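Local coordinates for tight junction protein ZO-3 (Homo sapiens, PDB 3KFV) that scaffolds tight junctions, linking transmembrane proteins such as claudins, junctional adhesion molecules and occludin to the actin cytoskeleton, at residues R146-L151 with Y219-F224; I157-L162 with H200-V205; T9-E14 with P132-V137; W49-M54 with G64-Q69; F224-S229 with T267-L272. One frame throughout, in Å; residues are numbered along the deposited sequence.

Contact 1: R146-L151 with Y219-F224; sequences RPVVIL and YPIVVF
R146 reaches over to the backbone of Y219 from just before strand 148-151. Its guanidinium holds one acceptor side-on with two nitrogens. NE lies 2.9 Å from Y219 O, and NH2 of R146 is also 2.9 Å from Y219 O. The oxygen lies in the guanidinium plane. The arginine chain is bent at chi3 (56°), which brings the flat group across I221. There I221 CG1 sits over one face, 3.8 Å from R146 CZ. A weak bond runs from NH2 to P220 O, and another from NH1 to the carbonyl of Q290. An alanine here would probably leave Y219 O without either of its two donors and uncover the CG1 branch of I221. Beyond R146 the two strands run parallel. I221 N donates to P147 O, and V149 N donates to I221 O (2.7 Å). V223 N then bonds V149 O, and L151 N bonds V223 O (2.8 Å). V148 N donates to A201 O and V148 O accepts from L203 N; R146 O accepts from H200 ND1, and R146 N bonds Q291 OE1. V222 N donates to T267 OG1. Among the side chains, L151 CD1 meets V222 CG1 at 3.6 Å, and V149 CG2 lies beside the ring of P220. Strand 148-151 is the middle strand of the five-stranded parallel sheet. Its order 2-3-1-4-5 fits the P-loop-type core of the guanylate kinase-like domain.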
# COMPACT_ATOMS: atom_id res chain seq x y z
N ARG A 146 3.51 -8.98 7.18
CA ARG A 146 2.88 -7.80 6.60
C ARG A 146 1.41 -8.04 6.29
O ARG A 146 1.04 -9.11 5.80
CB ARG A 146 3.62 -7.39 5.32
CG ARG A 146 5.11 -7.14 5.51
CD ARG A 146 5.83 -6.99 4.17
NE ARG A 146 5.25 -5.94 3.34
CZ ARG A 146 5.60 -5.69 2.08
NH1 ARG A 146 6.54 -6.41 1.49
NH2 ARG A 146 5.01 -4.72 1.40
N PRO A 147 0.56 -7.05 6.58
CA PRO A 147 -0.86 -7.20 6.22
C PRO A 147 -0.98 -7.42 4.72
O PRO A 147 -0.13 -6.95 3.96
CB PRO A 147 -1.48 -5.86 6.62
CG PRO A 147 -0.56 -5.33 7.68
CD PRO A 147 0.81 -5.78 7.28
N VAL A 148 -2.01 -8.13 4.29
CA VAL A 148 -2.19 -8.40 2.87
C VAL A 148 -3.53 -7.87 2.41
O VAL A 148 -4.58 -8.26 2.93
CB VAL A 148 -2.08 -9.92 2.55
CG1 VAL A 148 -2.31 -10.17 1.06
CG2 VAL A 148 -0.74 -10.48 2.99
N VAL A 149 -3.51 -6.97 1.44
CA VAL A 149 -4.73 -6.39 0.91
C VAL A 149 -5.10 -7.04 -0.43
O VAL A 149 -4.33 -6.97 -1.38
CB VAL A 149 -4.61 -4.86 0.73
CG1 VAL A 149 -5.81 -4.31 0.00
CG2 VAL A 149 -4.45 -4.18 2.08
N ILE A 150 -6.27 -7.67 -0.49
CA ILE A 150 -6.71 -8.28 -1.73
C ILE A 150 -7.75 -7.40 -2.38
O ILE A 150 -8.83 -7.18 -1.83
CB ILE A 150 -7.31 -9.69 -1.51
CG1 ILE A 150 -6.40 -10.54 -0.61
CG2 ILE A 150 -7.59 -10.37 -2.86
CD1 ILE A 150 -5.24 -11.18 -1.33
N LEU A 151 -7.42 -6.87 -3.56
CA LEU A 151 -8.32 -6.01 -4.32
C LEU A 151 -8.74 -6.74 -5.58
O LEU A 151 -8.00 -7.57 -6.10
CB LEU A 151 -7.64 -4.71 -4.69
CG LEU A 151 -7.08 -3.89 -3.54
CD1 LEU A 151 -6.37 -2.65 -4.07
CD2 LEU A 151 -8.19 -3.50 -2.57
N TYR A 219 2.92 -1.20 5.52
CA TYR A 219 3.17 -1.55 4.12
C TYR A 219 2.56 -2.87 3.68
O TYR A 219 3.27 -3.86 3.50
CB TYR A 219 4.67 -1.56 3.81
CG TYR A 219 5.29 -0.18 3.87
CD1 TYR A 219 4.92 0.81 2.96
CD2 TYR A 219 6.24 0.13 4.83
CE1 TYR A 219 5.48 2.06 3.02
CE2 TYR A 219 6.81 1.38 4.89
CZ TYR A 219 6.42 2.34 3.98
OH TYR A 219 7.00 3.59 4.05
N PRO A 220 1.23 -2.87 3.48
CA PRO A 220 0.54 -4.11 3.12
C PRO A 220 1.13 -4.65 1.83
O PRO A 220 1.75 -3.90 1.08
CB PRO A 220 -0.90 -3.66 2.85
CG PRO A 220 -1.00 -2.26 3.35
CD PRO A 220 0.37 -1.69 3.33
N ILE A 221 0.96 -5.95 1.59
CA ILE A 221 1.15 -6.48 0.25
C ILE A 221 -0.19 -6.29 -0.45
O ILE A 221 -1.21 -6.79 0.02
CB ILE A 221 1.55 -7.96 0.29
CG1 ILE A 221 2.89 -8.13 1.01
CG2 ILE A 221 1.62 -8.54 -1.12
CD1 ILE A 221 3.25 -9.57 1.32
N VAL A 222 -0.20 -5.55 -1.55
CA VAL A 222 -1.46 -5.25 -2.23
C VAL A 222 -1.57 -5.99 -3.56
O VAL A 222 -0.79 -5.75 -4.48
CB VAL A 222 -1.64 -3.75 -2.48
CG1 VAL A 222 -2.97 -3.51 -3.16
CG2 VAL A 222 -1.57 -3.00 -1.17
N VAL A 223 -2.56 -6.87 -3.66
CA VAL A 223 -2.72 -7.70 -4.85
C VAL A 223 -4.05 -7.45 -5.54
O VAL A 223 -5.10 -7.58 -4.93
CB VAL A 223 -2.61 -9.19 -4.49
CG1 VAL A 223 -2.97 -10.06 -5.69
CG2 VAL A 223 -1.20 -9.51 -3.99
N PHE A 224 -3.99 -7.09 -6.82
CA PHE A 224 -5.19 -6.79 -7.60
C PHE A 224 -5.42 -7.86 -8.66
O PHE A 224 -4.51 -8.23 -9.40
CB PHE A 224 -5.08 -5.41 -8.24
CG PHE A 224 -6.23 -5.06 -9.13
CD1 PHE A 224 -7.40 -4.53 -8.61
CD2 PHE A 224 -6.16 -5.27 -10.50
CE1 PHE A 224 -8.47 -4.21 -9.43
CE2 PHE A 224 -7.22 -4.96 -11.32
CZ PHE A 224 -8.38 -4.43 -10.79

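Contact 2: I157-L162 with H200-V205; sequences IAMQKL and HALLDV
M159 and L162 of helix 155-165 pack on L202 of strand 200-203, a helix-on-sheet contact in the alpha/beta core of the guanylate kinase-like domain. The helix belongs to the beta-alpha-beta crossover from strand 148-151 to strand 170-172, and strand 200-203 lies between those two. The short axes are 9.4 Å apart and run nearly antiparallel, at 154°. M159, a selenomethionine, and L202 lie alongside each other, pointing opposite ways. The M159 chain is bent at the last torsion (chi3 73°), and the terminal methyl lies against the strand. CE of M159 comes 3.4 Å from L202 CB and also touches the carbonyl of L202. The selenium of M159 meets CB of D204 at 3.9 Å, with the two side chains at about a right angle. One turn on, L162 CD1 touches L202 CD2 at 3.5 Å. The CD1 branch of L202 rests on L162 CB and on the backbone oxygen of M159. No hydrogen bond joins the segments. D204, just past the strand, is exposed, while the leucines and M159 are buried. F170 and I172 of strand 170-172 flank the group. Y280 and K284 of helix 278-290 pack on L162, and A158 faces I150 of strand 148-151.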
# COMPACT_ATOMS: atom_id res chain seq x y z
N ILE A 157 -13.43 -14.61 -1.89
CA ILE A 157 -13.03 -15.97 -2.20
C ILE A 157 -11.58 -16.23 -1.80
O ILE A 157 -11.27 -17.24 -1.16
CB ILE A 157 -13.20 -16.28 -3.70
CG1 ILE A 157 -14.69 -16.28 -4.07
CG2 ILE A 157 -12.54 -17.60 -4.05
CD1 ILE A 157 -14.95 -16.09 -5.55
N ALA A 158 -10.70 -15.32 -2.20
CA ALA A 158 -9.28 -15.43 -1.89
C ALA A 158 -9.02 -15.51 -0.39
O ALA A 158 -8.25 -16.35 0.07
CB ALA A 158 -8.51 -14.28 -2.50
N MSE A 159 -9.68 -14.64 0.37
CA MSE A 159 -9.47 -14.58 1.82
C MSE A 159 -10.00 -15.81 2.57
O MSE A 159 -9.42 -16.23 3.58
CB MSE A 159 -10.08 -13.30 2.40
CG MSE A 159 -9.36 -12.03 1.98
SE MSE A 159 -10.32 -10.40 2.53
CE MSE A 159 -9.96 -10.46 4.44
N GLN A 160 -11.10 -16.38 2.09
CA GLN A 160 -11.67 -17.56 2.72
C GLN A 160 -10.76 -18.76 2.48
O GLN A 160 -10.47 -19.51 3.41
CB GLN A 160 -13.08 -17.85 2.19
N LYS A 161 -10.31 -18.92 1.25
CA LYS A 161 -9.45 -20.05 0.90
C LYS A 161 -8.13 -20.02 1.66
O LYS A 161 -7.60 -21.07 2.04
CB LYS A 161 -9.20 -20.09 -0.61
CG LYS A 161 -10.37 -20.60 -1.43
CD LYS A 161 -9.89 -21.26 -2.72
CE LYS A 161 -11.03 -21.96 -3.45
NZ LYS A 161 -11.74 -22.92 -2.57
N LEU A 162 -7.60 -18.82 1.88
CA LEU A 162 -6.33 -18.66 2.59
C LEU A 162 -6.40 -19.09 4.04
O LEU A 162 -5.56 -19.85 4.52
CB LEU A 162 -5.84 -17.22 2.51
CG LEU A 162 -5.23 -16.80 1.18
CD1 LEU A 162 -4.94 -15.31 1.19
CD2 LEU A 162 -3.98 -17.62 0.90
N HIS A 200 -0.50 -13.15 8.84
CA HIS A 200 -0.86 -12.11 7.90
C HIS A 200 -2.31 -11.71 8.14
O HIS A 200 -3.20 -12.56 8.10
CB HIS A 200 -0.74 -12.60 6.46
CG HIS A 200 0.64 -12.97 6.05
ND1 HIS A 200 1.66 -12.04 5.93
CD2 HIS A 200 1.18 -14.16 5.70
CE1 HIS A 200 2.76 -12.65 5.53
NE2 HIS A 200 2.50 -13.93 5.39
N ALA A 201 -2.55 -10.42 8.36
CA ALA A 201 -3.91 -9.91 8.44
C ALA A 201 -4.41 -9.67 7.03
O ALA A 201 -3.81 -8.92 6.26
CB ALA A 201 -3.95 -8.63 9.25
N LEU A 202 -5.51 -10.34 6.67
CA LEU A 202 -6.09 -10.20 5.34
C LEU A 202 -7.10 -9.06 5.35
O LEU A 202 -7.99 -9.03 6.19
CB LEU A 202 -6.76 -11.51 4.91
CG LEU A 202 -5.84 -12.70 4.67
CD1 LEU A 202 -6.61 -14.01 4.73
CD2 LEU A 202 -5.12 -12.57 3.35
N LEU A 203 -6.94 -8.14 4.40
CA LEU A 203 -7.76 -6.92 4.36
C LEU A 203 -8.52 -6.74 3.05
O LEU A 203 -7.97 -6.92 1.96
CB LEU A 203 -6.90 -5.69 4.58
CG LEU A 203 -6.21 -5.53 5.93
CD1 LEU A 203 -5.04 -4.59 5.79
CD2 LEU A 203 -7.21 -5.00 6.93
N ASP A 204 -9.80 -6.38 3.17
CA ASP A 204 -10.60 -5.99 2.03
C ASP A 204 -10.97 -4.54 2.26
O ASP A 204 -11.92 -4.25 2.98
CB ASP A 204 -11.88 -6.82 1.94
CG ASP A 204 -12.63 -6.57 0.65
OD1 ASP A 204 -12.03 -6.00 -0.28
OD2 ASP A 204 -13.82 -6.96 0.57
N VAL A 205 -10.20 -3.63 1.66
CA VAL A 205 -10.32 -2.22 2.00
C VAL A 205 -10.18 -1.29 0.80
O VAL A 205 -9.92 -1.73 -0.32
CB VAL A 205 -9.28 -1.82 3.06
CG1 VAL A 205 -9.68 -2.35 4.43
CG2 VAL A 205 -7.88 -2.30 2.67

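Contact 3: T9-E14 with P132-V137; sequences THFELE and PPYERV
H10 makes the close part of this contact. Its backbone N donates to P133 O at 2.9 Å, and its ring NE2 donates to E135 OE2, also at 2.9 Å. The carboxylate oxygen lies in the imidazole plane, but the ring meets it from above the carboxylate plane. E135 OE2 also bonds R8 in a salt bridge. ND1 of H10 pairs with the hydroxyl of Y215, so both ring nitrogens have partners, and Y131 stacks on the ring. F11 is packed too, with CE2 3.6 Å from P133 CB, but its ring barely overlaps that of Y134. Their centroids are 6.0 Å apart. T9 CG2 lies 4.0 Å from Y134 CE1. On the loose side, the ring of P132 is exposed to solvent, though its carbonyl oxygen lies against the H10 ring. T9 and Y134 form an antiparallel, non-hydrogen-bonded pair. Through it strand 134-141 joins the SH3 sheet between strands 5-9 and 294-298, as in other MAGUK proteins, while helix 69-82 packs on F11, P133 and Y134.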
# COMPACT_ATOMS: atom_id res chain seq x y z
N THR A 9 9.19 12.19 3.54
CA THR A 9 8.65 13.54 3.70
C THR A 9 7.30 13.53 4.43
O THR A 9 6.43 12.73 4.12
CB THR A 9 8.50 14.23 2.32
OG1 THR A 9 7.58 13.49 1.51
CG2 THR A 9 9.84 14.28 1.60
N HIS A 10 7.14 14.42 5.40
CA HIS A 10 5.92 14.47 6.19
C HIS A 10 5.18 15.81 6.10
O HIS A 10 4.50 16.24 7.03
CB HIS A 10 6.22 14.11 7.65
CG HIS A 10 6.66 12.69 7.82
ND1 HIS A 10 5.77 11.64 7.91
CD2 HIS A 10 7.90 12.14 7.89
CE1 HIS A 10 6.44 10.51 8.04
NE2 HIS A 10 7.73 10.79 8.03
N PHE A 11 5.34 16.47 4.96
CA PHE A 11 4.54 17.63 4.64
C PHE A 11 4.40 17.73 3.12
O PHE A 11 5.13 17.06 2.39
CB PHE A 11 5.15 18.90 5.24
CG PHE A 11 6.55 19.20 4.76
CD1 PHE A 11 6.77 20.13 3.75
CD2 PHE A 11 7.64 18.54 5.31
CE1 PHE A 11 8.05 20.40 3.30
CE2 PHE A 11 8.92 18.81 4.87
CZ PHE A 11 9.13 19.74 3.86
N GLU A 12 3.47 18.55 2.66
CA GLU A 12 3.22 18.68 1.23
C GLU A 12 4.06 19.80 0.61
O GLU A 12 4.30 20.83 1.24
CB GLU A 12 1.72 18.90 0.96
CG GLU A 12 0.93 17.62 0.65
CD GLU A 12 0.89 16.62 1.80
OE1 GLU A 12 0.84 17.05 2.98
OE2 GLU A 12 0.90 15.40 1.54
N LEU A 13 4.50 19.59 -0.62
CA LEU A 13 5.25 20.60 -1.36
C LEU A 13 4.93 20.50 -2.85
O LEU A 13 4.90 19.41 -3.42
CB LEU A 13 6.75 20.44 -1.14
CG LEU A 13 7.62 21.52 -1.78
CD1 LEU A 13 7.43 22.84 -1.05
CD2 LEU A 13 9.09 21.12 -1.79
N GLU A 14 4.68 21.65 -3.47
CA GLU A 14 4.38 21.71 -4.89
C GLU A 14 5.65 21.66 -5.72
O GLU A 14 6.70 22.14 -5.28
CB GLU A 14 3.58 22.98 -5.24
CG GLU A 14 2.11 22.97 -4.79
CD GLU A 14 1.30 21.83 -5.41
OE1 GLU A 14 0.19 21.56 -4.91
OE2 GLU A 14 1.76 21.22 -6.40
N PRO A 132 8.67 13.87 12.09
CA PRO A 132 9.28 15.16 11.75
C PRO A 132 9.10 15.43 10.26
O PRO A 132 8.84 14.50 9.50
CB PRO A 132 10.77 14.94 12.06
CG PRO A 132 10.92 13.46 12.42
CD PRO A 132 9.65 12.78 12.03
N PRO A 133 9.25 16.70 9.84
CA PRO A 133 9.16 17.05 8.42
C PRO A 133 9.99 16.10 7.56
O PRO A 133 9.50 15.62 6.53
CB PRO A 133 9.77 18.46 8.38
CG PRO A 133 9.44 19.03 9.72
CD PRO A 133 9.48 17.88 10.69
N TYR A 134 11.22 15.83 7.97
CA TYR A 134 12.06 14.86 7.30
C TYR A 134 12.38 13.72 8.24
O TYR A 134 12.80 13.95 9.39
CB TYR A 134 13.38 15.48 6.82
CG TYR A 134 13.30 16.26 5.53
CD1 TYR A 134 12.16 16.23 4.73
CD2 TYR A 134 14.39 17.00 5.08
CE1 TYR A 134 12.10 16.93 3.54
CE2 TYR A 134 14.34 17.70 3.90
CZ TYR A 134 13.19 17.67 3.13
OH TYR A 134 13.15 18.37 1.95
N GLU A 135 12.20 12.50 7.76
CA GLU A 135 12.49 11.31 8.55
C GLU A 135 13.49 10.46 7.80
O GLU A 135 13.19 9.93 6.73
CB GLU A 135 11.20 10.51 8.78
CG GLU A 135 11.34 9.35 9.73
CD GLU A 135 10.22 8.33 9.58
OE1 GLU A 135 10.14 7.40 10.41
OE2 GLU A 135 9.42 8.46 8.62
N ARG A 136 14.70 10.34 8.33
CA ARG A 136 15.68 9.45 7.72
C ARG A 136 15.21 8.01 7.83
O ARG A 136 14.84 7.55 8.92
CB ARG A 136 17.06 9.63 8.37
CG ARG A 136 17.73 10.96 8.03
CD ARG A 136 19.19 10.99 8.46
NE ARG A 136 19.95 9.87 7.91
CZ ARG A 136 21.28 9.82 7.84
NH1 ARG A 136 22.01 10.84 8.28
NH2 ARG A 136 21.87 8.76 7.31
N VAL A 137 15.19 7.30 6.71
CA VAL A 137 14.73 5.91 6.67
C VAL A 137 15.78 4.99 6.05
O VAL A 137 16.62 5.42 5.26
CB VAL A 137 13.40 5.75 5.88
CG1 VAL A 137 12.24 6.38 6.62
CG2 VAL A 137 13.52 6.33 4.49

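Contact 4: W49-M54 with G64-Q69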
# COMPACT_ATOMS: atom_id res chain seq x y z
N TRP A 49 19.23 20.20 -1.45
CA TRP A 49 19.74 18.83 -1.54
C TRP A 49 19.47 18.29 -2.93
O TRP A 49 18.41 18.54 -3.50
CB TRP A 49 19.05 17.90 -0.53
CG TRP A 49 19.38 18.13 0.90
CD1 TRP A 49 20.35 18.95 1.41
CD2 TRP A 49 18.76 17.50 2.03
NE1 TRP A 49 20.35 18.89 2.78
CE2 TRP A 49 19.39 18.00 3.19
CE3 TRP A 49 17.73 16.56 2.17
CZ2 TRP A 49 19.02 17.60 4.47
CZ3 TRP A 49 17.37 16.17 3.45
CH2 TRP A 49 18.01 16.69 4.58
N LEU A 50 20.41 17.53 -3.48
CA LEU A 50 20.16 16.84 -4.73
C LEU A 50 19.56 15.48 -4.41
O LEU A 50 20.20 14.66 -3.76
CB LEU A 50 21.44 16.67 -5.55
CG LEU A 50 21.25 15.95 -6.89
CD1 LEU A 50 20.68 16.91 -7.92
CD2 LEU A 50 22.54 15.32 -7.38
N ALA A 51 18.33 15.24 -4.86
CA ALA A 51 17.62 14.02 -4.49
C ALA A 51 16.95 13.33 -5.67
O ALA A 51 16.79 13.92 -6.74
CB ALA A 51 16.60 14.32 -3.41
N VAL A 52 16.56 12.08 -5.47
CA VAL A 52 15.87 11.31 -6.50
C VAL A 52 14.66 10.62 -5.87
O VAL A 52 14.76 10.07 -4.78
CB VAL A 52 16.80 10.24 -7.10
CG1 VAL A 52 16.11 9.54 -8.26
CG2 VAL A 52 18.11 10.87 -7.54
N ARG A 53 13.52 10.65 -6.55
CA ARG A 53 12.32 10.03 -5.99
C ARG A 53 12.37 8.51 -6.09
O ARG A 53 12.96 7.95 -7.02
CB ARG A 53 11.04 10.56 -6.63
CG ARG A 53 9.79 9.85 -6.12
CD ARG A 53 8.50 10.47 -6.63
NE ARG A 53 8.47 11.91 -6.38
CZ ARG A 53 8.34 12.82 -7.34
NH1 ARG A 53 8.21 12.45 -8.61
NH2 ARG A 53 8.32 14.12 -7.02
N MSE A 54 11.75 7.85 -5.13
CA MSE A 54 11.73 6.40 -5.08
C MSE A 54 10.30 5.91 -5.24
O MSE A 54 9.43 6.25 -4.43
CB MSE A 54 12.30 5.92 -3.74
CG MSE A 54 13.73 6.37 -3.49
SE MSE A 54 15.08 5.31 -4.45
CE MSE A 54 14.69 3.54 -3.71
N GLY A 64 16.13 15.60 -9.17
CA GLY A 64 15.90 17.02 -8.97
C GLY A 64 16.37 17.57 -7.64
O GLY A 64 17.22 16.99 -6.97
N ILE A 65 15.80 18.71 -7.26
CA ILE A 65 16.19 19.42 -6.05
C ILE A 65 15.09 19.36 -4.99
O ILE A 65 13.91 19.36 -5.32
CB ILE A 65 16.51 20.91 -6.36
CG1 ILE A 65 17.82 21.01 -7.14
CG2 ILE A 65 16.61 21.73 -5.08
CD1 ILE A 65 19.04 20.64 -6.33
N ILE A 66 15.49 19.30 -3.72
CA ILE A 66 14.54 19.38 -2.61
C ILE A 66 15.13 20.22 -1.47
O ILE A 66 16.35 20.31 -1.32
CB ILE A 66 14.14 17.99 -2.06
CG1 ILE A 66 15.37 17.22 -1.57
CG2 ILE A 66 13.39 17.19 -3.11
CD1 ILE A 66 15.02 15.97 -0.79
N PRO A 67 14.25 20.84 -0.66
CA PRO A 67 14.67 21.71 0.45
C PRO A 67 15.55 20.97 1.45
O PRO A 67 15.39 19.76 1.65
CB PRO A 67 13.34 22.09 1.12
CG PRO A 67 12.31 21.91 0.08
CD PRO A 67 12.78 20.77 -0.77
N ASN A 68 16.48 21.69 2.07
CA ASN A 68 17.31 21.08 3.09
C ASN A 68 16.54 20.99 4.40
O ASN A 68 15.40 21.46 4.48
CB ASN A 68 18.64 21.82 3.25
CG ASN A 68 18.48 23.30 3.55
OD1 ASN A 68 17.52 23.72 4.21
ND2 ASN A 68 19.44 24.10 3.09
N GLN A 69 17.15 20.38 5.41
CA GLN A 69 16.46 20.09 6.66
C GLN A 69 15.85 21.35 7.26
O GLN A 69 14.72 21.33 7.76
CB GLN A 69 17.42 19.48 7.67
CG GLN A 69 16.77 19.13 8.99
CD GLN A 69 16.11 17.76 8.96
OE1 GLN A 69 16.57 16.86 8.26
NE2 GLN A 69 15.01 17.61 9.70
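W49 pairs with I66 and A51 with G64 as antiparallel hydrogen-bonded pairs, with L50 and I65 as the non-hydrogen-bonded pair between them. W49 N bonds I66 O at 2.9 Å, and I66 N returns a bond to W49 O. A51 and G64 do the same. The strands twist strongly, their short axes at 116°. They form a beta hairpin of the SH3 domain, strand 60-66 outermost in the sheet within this chain. Past it, the chain turns under one face of the W49 indole. N68 CA makes a CH-pi contact there, 3.8 Å from the centroid of the five-membered ring. N68 CB lies 3.4 Å from W49 NE1, and Q69 N lies 3.5 Å from W49 CZ2. I66 CD1 approaches the ring edge and also meets A51 CB at 3.5 Å. CG1 of I66, between the backbone N and the carbonyl carbon (chi1 59°), turns CD1 toward A51. W49 also meets Y134, planes at about 30°, and F5 edge-to-face. An alanine here would probably open a gap over P67-Q69 and leave N68 CA without a ring to pack on. On the opposite face L50 CD1 is 3.6 Å from G64 O. N68 OD1 caps helix 69-82 at R71 N.

Contact 5: F224-S229 with T267-L272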
# COMPACT_ATOMS: atom_id res chain seq x y z
N PHE A 224 -3.99 -7.09 -6.82
CA PHE A 224 -5.19 -6.79 -7.60
C PHE A 224 -5.42 -7.86 -8.66
O PHE A 224 -4.51 -8.23 -9.40
CB PHE A 224 -5.08 -5.41 -8.24
CG PHE A 224 -6.23 -5.06 -9.13
CD1 PHE A 224 -7.40 -4.53 -8.61
CD2 PHE A 224 -6.16 -5.27 -10.50
CE1 PHE A 224 -8.47 -4.21 -9.43
CE2 PHE A 224 -7.22 -4.96 -11.32
CZ PHE A 224 -8.38 -4.43 -10.79
N PHE A 225 -6.66 -8.36 -8.72
CA PHE A 225 -7.02 -9.41 -9.66
C PHE A 225 -7.79 -8.86 -10.85
O PHE A 225 -8.83 -8.23 -10.69
CB PHE A 225 -7.86 -10.47 -8.96
CG PHE A 225 -7.10 -11.28 -7.95
CD1 PHE A 225 -6.30 -12.34 -8.36
CD2 PHE A 225 -7.17 -10.98 -6.61
CE1 PHE A 225 -5.59 -13.09 -7.45
CE2 PHE A 225 -6.46 -11.73 -5.68
CZ PHE A 225 -5.67 -12.79 -6.11
N ILE A 226 -7.28 -9.12 -12.05
CA ILE A 226 -7.87 -8.58 -13.27
C ILE A 226 -8.79 -9.59 -13.94
O ILE A 226 -8.35 -10.66 -14.34
CB ILE A 226 -6.79 -8.16 -14.29
CG1 ILE A 226 -5.59 -7.52 -13.58
CG2 ILE A 226 -7.36 -7.19 -15.32
CD1 ILE A 226 -4.43 -7.23 -14.50
N PRO A 227 -10.08 -9.23 -14.06
CA PRO A 227 -11.09 -10.08 -14.70
C PRO A 227 -11.02 -10.00 -16.22
O PRO A 227 -10.87 -8.91 -16.76
CB PRO A 227 -12.42 -9.45 -14.23
CG PRO A 227 -12.05 -8.35 -13.25
CD PRO A 227 -10.65 -7.97 -13.58
N GLU A 228 -11.12 -11.14 -16.89
CA GLU A 228 -11.25 -11.18 -18.34
C GLU A 228 -12.47 -10.39 -18.78
O GLU A 228 -12.35 -9.40 -19.51
CB GLU A 228 -11.43 -12.62 -18.82
CG GLU A 228 -10.16 -13.34 -19.21
CD GLU A 228 -10.40 -14.82 -19.42
OE1 GLU A 228 -11.47 -15.31 -19.01
OE2 GLU A 228 -9.51 -15.50 -19.99
N SER A 229 -13.64 -10.84 -18.33
CA SER A 229 -14.91 -10.26 -18.75
C SER A 229 -15.99 -10.51 -17.71
O SER A 229 -15.81 -11.32 -16.80
CB SER A 229 -15.34 -10.87 -20.09
OG SER A 229 -15.29 -12.29 -20.04
N THR A 267 1.02 -3.71 -5.43
CA THR A 267 2.34 -4.32 -5.40
C THR A 267 2.36 -5.58 -6.27
O THR A 267 3.43 -6.12 -6.54
CB THR A 267 2.84 -4.65 -3.97
OG1 THR A 267 2.19 -5.83 -3.48
CG2 THR A 267 2.57 -3.47 -3.02
N ALA A 268 1.18 -6.02 -6.70
CA ALA A 268 1.06 -7.10 -7.67
C ALA A 268 -0.30 -7.13 -8.34
O ALA A 268 -1.31 -6.79 -7.73
CB ALA A 268 1.35 -8.44 -7.03
N THR A 269 -0.33 -7.53 -9.60
CA THR A 269 -1.58 -7.80 -10.29
C THR A 269 -1.53 -9.25 -10.77
O THR A 269 -0.46 -9.77 -11.07
CB THR A 269 -1.83 -6.86 -11.49
OG1 THR A 269 -1.12 -7.34 -12.64
CG2 THR A 269 -1.38 -5.43 -11.18
N ILE A 270 -2.69 -9.89 -10.84
CA ILE A 270 -2.77 -11.28 -11.27
C ILE A 270 -3.99 -11.46 -12.15
O ILE A 270 -5.10 -11.12 -11.75
CB ILE A 270 -2.87 -12.25 -10.07
CG1 ILE A 270 -1.58 -12.22 -9.24
CG2 ILE A 270 -3.18 -13.67 -10.55
CD1 ILE A 270 -1.62 -13.11 -8.02
N PRO A 271 -3.79 -11.97 -13.37
CA PRO A 271 -4.87 -12.16 -14.34
C PRO A 271 -5.77 -13.33 -13.95
O PRO A 271 -5.29 -14.45 -13.76
CB PRO A 271 -4.13 -12.52 -15.63
CG PRO A 271 -2.69 -12.23 -15.38
CD PRO A 271 -2.49 -12.40 -13.91
N LEU A 272 -7.07 -13.06 -13.81
CA LEU A 272 -8.05 -14.12 -13.68
C LEU A 272 -8.32 -14.64 -15.09
O LEU A 272 -8.95 -13.95 -15.91
CB LEU A 272 -9.34 -13.60 -13.06
CG LEU A 272 -9.30 -13.00 -11.66
CD1 LEU A 272 -10.66 -12.45 -11.29
CD2 LEU A 272 -8.84 -14.02 -10.63
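F225, I270 and L272 lie on one face of two parallel strands. F225 and I270 stand side by side and point the same way. F225 CD1 is 3.8 Å from I270 CB, and CE1 of the ring touches the CG2 and CD1 branches of I270. L272 comes across F225 at about a right angle, with its CD2 also 3.8 Å from F225 CD1. With CG anti to the carbonyl carbon (chi1 -61°), L272 is turned onto F225 CB. Its other methyl, CD1, reaches CA of P227. On the opposite face I226 crosses T269 obliquely, and I226 CD1 comes 3.8 Å from T269 OG1. F224 points to this face too, but its ring leads away from the second strand and stacks on F266. Four backbone hydrogen bonds join the strands. F224 N donates to A268 O (2.8 Å), and I270 N donates to F224 O. I226 N then bonds I270 O, and L272 N bonds I226 O (2.8 Å). Farther along, E228 CG lies 3.6 Å from L272 O, while S229 OG caps the next helix at A232 N. Helix 278-290 packs on the F225 face, where W279 meets the F225 ring edge-to-face and also touches I270 and L272. Helix 248-262 packs on the other face against F224 and I226. Strand 268-272 is the outermost strand of the sheet within this chain.

Contacts 1, 2 and 5 belong to the parallel sheet of the guanylate kinase-like domain. Contact 1 lies between the other two, its centre about 9 Å from that of contact 2 and about 13 Å from that of contact 5. Backbone bonds of V148 join contact 1 to strand 200-203 of contact 2, and V222 O bonds the amides of T267 and A268 on the other side. Contacts 1 and 5 share F224. Contacts 3 and 4 belong to the SH3 sheet, with centres about 11 Å apart. They touch through Y134, whose OH lies 2.6 Å from P67 O and whose ring meets W49. The two groups stand well apart: the centres of contacts 2 and 4 are about 38 Å distant.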